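Local coordinates for bacterial microcompartment shell protein CutR (Streptococcus intermedius SK54 = ATCC 27335, PDB 6XPJ), which forms hexamers and probably serves as a minor shell protein of the bacterial microcompartment in which choline is degraded, at residues Asp63-Ala68 and Glu97-Tyr102. The protein carries 1 engineered substitution. Residues are numbered along the deposited sequence; the frame is centred on the assembly and turned at random.
Sequences DIAGAA and EDILEY. Engineered in segment 63-68: Ala67 (natural residue Lys).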
ATOM      1  N   ASP C  63      20.616  14.255  -3.286  1.00 16.89           N
ATOM      2  CA  ASP C  63      21.669  14.919  -4.090  1.00 18.20           C
ATOM      3  C   ASP C  63      21.798  16.391  -3.688  1.00 18.52           C
ATOM      4  O   ASP C  63      22.945  16.915  -3.523  1.00 19.51           O
ATOM      5  CB  ASP C  63      21.364  14.762  -5.572  1.00 17.95           C
ATOM      6  CG  ASP C  63      22.407  15.429  -6.436  1.00 21.51           C
ATOM      7  OD1 ASP C  63      23.466  14.797  -6.622  1.00 24.91           O
ATOM      8  OD2 ASP C  63      22.148  16.524  -6.920  1.00 24.57           O
ATOM      9  N   ILE C  64      20.681  17.100  -3.580  1.00 16.82           N
ATOM     10  CA  ILE C  64      20.703  18.524  -3.164  1.00 18.64           C
ATOM     11  C   ILE C  64      21.309  18.614  -1.773  1.00 20.41           C
ATOM     12  O   ILE C  64      22.159  19.510  -1.546  1.00 21.33           O
ATOM     13  CB  ILE C  64      19.299  19.121  -3.245  1.00 18.91           C
ATOM     14  CG1 ILE C  64      18.824  19.204  -4.683  1.00 20.77           C
ATOM     15  CG2 ILE C  64      19.228  20.490  -2.546  1.00 19.29           C
ATOM     16  CD1 ILE C  64      17.362  19.410  -4.790  1.00 22.22           C
ATOM     17  N   ALA C  65      20.872  17.778  -0.834  1.00 19.11           N
ATOM     18  CA  ALA C  65      21.344  17.843   0.565  1.00 19.52           C
ATOM     19  C   ALA C  65      22.860  17.730   0.594  1.00 20.10           C
ATOM     20  O   ALA C  65      23.497  18.593   1.216  1.00 20.66           O
ATOM     21  CB  ALA C  65      20.697  16.792   1.428  1.00 20.49           C
ATOM     22  N   GLY C  66      23.418  16.708  -0.050  1.00 19.59           N
ATOM     23  CA  GLY C  66      24.872  16.446  -0.047  1.00 21.25           C
ATOM     24  C   GLY C  66      25.658  17.506  -0.784  1.00 22.71           C
ATOM     25  O   GLY C  66      26.822  17.808  -0.356  1.00 26.50           O
ATOM     26  N   ALA C  67      25.074  18.147  -1.793  1.00 21.61           N
ATOM     27  CA  ALA C  67      25.755  19.227  -2.558  1.00 22.82           C
ATOM     28  C   ALA C  67      25.724  20.534  -1.742  1.00 26.25           C
ATOM     29  O   ALA C  67      26.603  21.393  -1.979  1.00 26.56           O
ATOM     30  CB  ALA C  67      25.136  19.428  -3.907  1.00 24.52           C
ATOM     31  N   ALA C  68      24.737  20.710  -0.852  1.00 23.21           N
ATOM     32  CA  ALA C  68      24.429  22.000  -0.173  1.00 24.29           C
ATOM     33  C   ALA C  68      25.392  22.282   0.988  1.00 24.84           C
ATOM     34  O   ALA C  68      25.632  23.487   1.307  1.00 24.86           O
ATOM     35  CB  ALA C  68      23.000  21.984   0.325  1.00 24.33           C
ATOM     36  N   GLU C  97      16.975  23.536   3.984  1.00 14.85           N
ATOM     37  CA  GLU C  97      16.553  24.785   3.305  1.00 14.42           C
ATOM     38  C   GLU C  97      16.770  24.647   1.798  1.00 15.70           C
ATOM     39  O   GLU C  97      15.884  25.044   1.015  1.00 16.25           O
ATOM     40  CB  GLU C  97      17.399  25.939   3.809  1.00 16.58           C
ATOM     41  CG  GLU C  97      17.079  26.375   5.216  1.00 18.00           C
ATOM     42  CD  GLU C  97      18.168  27.220   5.841  1.00 20.02           C
ATOM     43  OE1 GLU C  97      17.906  27.764   6.924  1.00 23.22           O
ATOM     44  OE2 GLU C  97      19.272  27.335   5.260  1.00 20.27           O
ATOM     45  N   ASP C  98      17.913  24.104   1.385  1.00 16.16           N
ATOM     46  CA  ASP C  98      18.218  24.019  -0.060  1.00 16.55           C
ATOM     47  C   ASP C  98      17.250  23.045  -0.721  1.00 15.42           C
ATOM     48  O   ASP C  98      16.784  23.308  -1.848  1.00 15.59           O
ATOM     49  CB  ASP C  98      19.688  23.684  -0.287  1.00 17.96           C
ATOM     50  CG  ASP C  98      20.592  24.891  -0.024  1.00 22.11           C
ATOM     51  OD1 ASP C  98      20.112  25.903   0.513  1.00 24.21           O
ATOM     52  OD2 ASP C  98      21.746  24.839  -0.461  1.00 29.29           O
ATOM     53  N   ILE C  99      16.920  21.939  -0.063  1.00 14.72           N
ATOM     54  CA  ILE C  99      15.882  21.010  -0.582  1.00 15.71           C
ATOM     55  C   ILE C  99      14.554  21.757  -0.739  1.00 14.95           C
ATOM     56  O   ILE C  99      13.956  21.652  -1.805  1.00 15.90           O
ATOM     57  CB  ILE C  99      15.715  19.775   0.324  1.00 15.27           C
ATOM     58  CG1 ILE C  99      16.951  18.871   0.274  1.00 15.85           C
ATOM     59  CG2 ILE C  99      14.465  19.000  -0.025  1.00 16.73           C
ATOM     60  CD1 ILE C  99      17.001  17.861   1.377  1.00 16.64           C
ATOM     61  N   LEU C 100      14.072  22.440   0.293  1.00 14.93           N
ATOM     62  CA  LEU C 100      12.759  23.122   0.234  1.00 14.75           C
ATOM     63  C   LEU C 100      12.759  24.168  -0.868  1.00 15.11           C
ATOM     64  O   LEU C 100      11.785  24.230  -1.618  1.00 15.61           O
ATOM     65  CB  LEU C 100      12.435  23.719   1.600  1.00 14.57           C
ATOM     66  CG  LEU C 100      12.095  22.708   2.693  1.00 15.09           C
ATOM     67  CD1 LEU C 100      12.053  23.386   4.052  1.00 15.78           C
ATOM     68  CD2 LEU C 100      10.797  21.978   2.412  1.00 15.70           C
ATOM     69  N   GLU C 101      13.830  24.952  -0.980  1.00 15.13           N
ATOM     70  CA  GLU C 101      13.845  26.048  -1.965  1.00 16.36           C
ATOM     71  C   GLU C 101      13.829  25.450  -3.384  1.00 16.43           C
ATOM     72  O   GLU C 101      13.120  25.978  -4.237  1.00 17.29           O
ATOM     73  CB  GLU C 101      15.068  26.931  -1.764  1.00 16.54           C
ATOM     74  CG  GLU C 101      14.975  27.790  -0.523  1.00 16.48           C
ATOM     75  CD  GLU C 101      16.224  28.568  -0.186  1.00 18.52           C
ATOM     76  OE1 GLU C 101      17.109  28.739  -1.070  1.00 20.66           O
ATOM     77  OE2 GLU C 101      16.347  28.979   0.999  1.00 19.12           O
ATOM     78  N   TYR C 102      14.604  24.400  -3.630  1.00 15.45           N
ATOM     79  CA  TYR C 102      14.653  23.792  -4.977  1.00 16.30           C
ATOM     80  C   TYR C 102      13.261  23.233  -5.305  1.00 16.22           C
ATOM     81  O   TYR C 102      12.718  23.470  -6.388  1.00 15.86           O
ATOM     82  CB  TYR C 102      15.710  22.690  -5.074  1.00 16.89           C
ATOM     83  CG  TYR C 102      15.643  22.004  -6.414  1.00 18.43           C
ATOM     84  CD1 TYR C 102      16.208  22.573  -7.538  1.00 18.96           C
ATOM     85  CD2 TYR C 102      14.924  20.830  -6.579  1.00 18.19           C
ATOM     86  CE1 TYR C 102      16.092  21.980  -8.786  1.00 18.36           C
ATOM     87  CE2 TYR C 102      14.786  20.243  -7.818  1.00 20.43           C
ATOM     88  CZ  TYR C 102      15.350  20.827  -8.932  1.00 20.42           C
ATOM     89  OH  TYR C 102      15.227  20.210 -10.146  1.00 20.86           O
TER
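Ile64 and Tyr102 meet through torsions that aim them at each other: in Ile64, the first torsion sets CG1 beside the backbone N and CG2 anti to it, and an extended second torsion (chi2 164°) carries CD1 on toward Tyr102, whose CG is anti to its own N (chi1 175°). The two branches of Ile64 then divide the opposing helix between them. Ile64 CG2 rests on the backbone where Asp98 passes into Ile99, 3.7 Å from Ile99 N, and it also lies 4.0 Å from Ile99 CG1. Ile64 CD1 ends against the tyrosine ring, 3.3 Å from Tyr102 CD2. This methyl meets the ring obliquely, beside CG and CD2, and the two side chains cross at about a right angle.

Two further contacts accompany this isoleucine. Ile99 extends its CD1 to within 3.8 Å of Ala65 CB. One turn beyond Ile64, Ala68 CB touches the carboxylate of Asp98 at OD2, 3.2 Å away, a close van der Waals approach between a methyl group and a carboxylate oxygen.

The pair is a worked example of two helices packing at an oblique angle, with one isoleucine contacting both the opposite backbone and a ring: segments 63-68 and 97-102 run at 130° to one another, their axes coming within 8.7 Å, and Ile64 sits at the closest backbone approach, facing Ile99. Ser95, on the same helix as Ile99, adds a hydrogen bond to Ala65 O. Tyr102 OH is hydrogen-bonded to Lys116 O of the second subunit, which links the ring beside Ile64 to the hexamer interface. Beneath the helix pair, Ala65 and Ile99 both touch Phe85 of strand 82-87, and Ile99 also reaches Ile22 of strand 11-28, so helices 58-68 and 89-105 pack together against the central sheet.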